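Local atomic coordinates of extracellular sialidase/neuraminidase, putative (Aspergillus fumigatus, PDB entry 2XZI), a protein that hydrolyses the glycosidic bonds of sialic acids as an exo-acting sialidase, with a preference for KDN (deaminated neuraminic acid) that makes it a KDNase. Residues N2-K6 and A287-T291. Sequence-based numbering, arbitrary orientation.
Sequences NDPAK and APART
Asp3 and Arg290 meet in a side-on, two-pronged salt bridge that ties the N-terminal segment of this sialidase beta-propeller to the start of strand 290-294, the second strand of a four-stranded antiparallel sheet. The contact lies at the surface, its centre about 25 Å from the centre of the chain, and none of its residues belongs to the two deamino-neuraminic acid pockets. Arg290 uses NE and NH2, one for each carboxylate oxygen: NE donates a hydrogen bond to OD2 of Asp3 at 2.8 Å, and NH2 donates one to OD1 of Asp3, also at 2.8 Å. Both bonds are nearly straight and run close to the guanidinium plane. The carboxylate is tilted by 28° from that plane and takes both donors on its syn sides, each about 30° out of its own plane. With CG anti to the backbone N (chi1 -172°), Asp3 turns its carboxylate to Arg290, whose straight run from CG to NE brings the guanidinium to it from the opposite direction.

The carboxylate is also held from its own segment. The backbone N of Ala5 reaches OD1 of Asp3 at 2.9 Å from the anti side, closing an Asx turn at the beginning of the 3-10 turn 4-6; this N-H and NH2 of Arg290 approach the oxygen from opposite faces of the carboxylate. OD2 has a second partner in the hydroxyl of Tyr311, and NH1 of Arg290 is hydrogen-bonded to OD1 of Asn284, which probably helps to fix the rotation of the guanidinium. Leu377 of helix 377-381 touches both Ala5 and Arg290.

Beside the ion pair, the CD corners of the Pro4 and Pro288 rings face each other, CD of Pro4 lying 4.2 Å from CD of Pro288. The peptide bond before Pro288 is cis, and the carbonyl O of Pro288 sits 3.5 Å above the guanidinium plane of Arg290, displaced toward its rim.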
loop_
_atom_site.group_PDB
_atom_site.type_symbol
_atom_site.label_atom_id
_atom_site.label_comp_id
_atom_site.label_asym_id
_atom_site.label_seq_id
_atom_site.Cartn_x
_atom_site.Cartn_y
_atom_site.Cartn_z
ATOM N N ASN A 2 16.512 16.888 -19.564
ATOM C CA ASN A 2 17.403 17.264 -18.431
ATOM C C ASN A 2 16.654 17.185 -17.109
ATOM O O ASN A 2 15.518 17.641 -17.006
ATOM C CB ASN A 2 17.944 18.688 -18.613
ATOM C CG ASN A 2 18.578 18.913 -19.970
ATOM O OD1 ASN A 2 19.611 18.322 -20.296
ATOM N ND2 ASN A 2 17.961 19.785 -20.771
ATOM N N ASP A 3 17.292 16.588 -16.106
ATOM C CA ASP A 3 16.718 16.526 -14.764
ATOM C C ASP A 3 17.785 16.975 -13.782
ATOM O O ASP A 3 18.780 16.252 -13.571
ATOM C CB ASP A 3 16.202 15.121 -14.431
ATOM C CG ASP A 3 15.411 15.082 -13.115
ATOM O OD1 ASP A 3 15.620 15.956 -12.259
ATOM O OD2 ASP A 3 14.573 14.175 -12.935
ATOM N N PRO A 4 17.585 18.163 -13.183
ATOM C CA PRO A 4 18.572 18.744 -12.274
ATOM C C PRO A 4 18.791 17.885 -11.041
ATOM O O PRO A 4 19.823 18.010 -10.390
ATOM C CB PRO A 4 17.936 20.081 -11.863
ATOM C CG PRO A 4 16.464 19.875 -12.071
ATOM C CD PRO A 4 16.389 19.027 -13.295
ATOM N N ALA A 5 17.827 17.025 -10.712
ATOM C CA ALA A 5 17.955 16.174 -9.525
ATOM C C ALA A 5 19.133 15.209 -9.589
ATOM O O ALA A 5 19.687 14.826 -8.556
ATOM C CB ALA A 5 16.673 15.393 -9.299
ATOM N N LYS A 6 19.524 14.818 -10.793
ATOM C CA LYS A 6 20.655 13.910 -10.968
ATOM C C LYS A 6 21.947 14.504 -10.404
ATOM O O LYS A 6 22.847 13.757 -10.004
ATOM C CB LYS A 6 20.807 13.520 -12.433
ATOM C CG LYS A 6 21.805 12.378 -12.671
ATOM C CD LYS A 6 21.768 11.888 -14.110
ATOM C CE LYS A 6 22.659 10.677 -14.306
ATOM N NZ LYS A 6 22.743 10.291 -15.753
ATOM N N ALA A 287 8.266 21.840 -14.043
ATOM C CA ALA A 287 9.293 21.203 -14.873
ATOM C C ALA A 287 10.507 20.782 -14.049
ATOM O O ALA A 287 11.044 21.585 -13.290
ATOM C CB ALA A 287 9.721 22.126 -16.006
ATOM N N PRO A 288 10.938 19.518 -14.183
ATOM C CA PRO A 288 10.234 18.490 -14.952
ATOM C C PRO A 288 9.263 17.713 -14.068
ATOM O O PRO A 288 9.650 17.238 -13.001
ATOM C CB PRO A 288 11.370 17.586 -15.450
ATOM C CG PRO A 288 12.472 17.762 -14.446
ATOM C CD PRO A 288 12.258 19.054 -13.711
ATOM N N ALA A 289 8.010 17.606 -14.501
ATOM C CA ALA A 289 6.996 16.860 -13.760
ATOM C C ALA A 289 7.360 15.380 -13.710
ATOM O O ALA A 289 7.862 14.833 -14.697
ATOM C CB ALA A 289 5.645 17.049 -14.398
ATOM N N ARG A 290 7.126 14.744 -12.561
ATOM C CA ARG A 290 7.518 13.343 -12.371
ATOM C C ARG A 290 6.441 12.516 -11.680
ATOM O O ARG A 290 5.839 12.963 -10.694
ATOM C CB ARG A 290 8.815 13.265 -11.551
ATOM C CG ARG A 290 10.024 14.046 -12.145
ATOM C CD ARG A 290 11.260 13.855 -11.274
ATOM N NE ARG A 290 12.312 14.878 -11.380
ATOM C CZ ARG A 290 12.315 16.038 -10.722
ATOM N NH1 ARG A 290 11.299 16.403 -9.944
ATOM N NH2 ARG A 290 13.353 16.849 -10.846
ATOM N N THR A 291 6.234 11.299 -12.191
ATOM C CA THR A 291 5.461 10.261 -11.545
ATOM C C THR A 291 6.449 9.159 -11.233
ATOM O O THR A 291 7.324 8.838 -12.059
ATOM C CB THR A 291 4.362 9.703 -12.469
ATOM O OG1 THR A 291 3.524 10.764 -12.939
ATOM C CG2 THR A 291 3.482 8.703 -11.748
#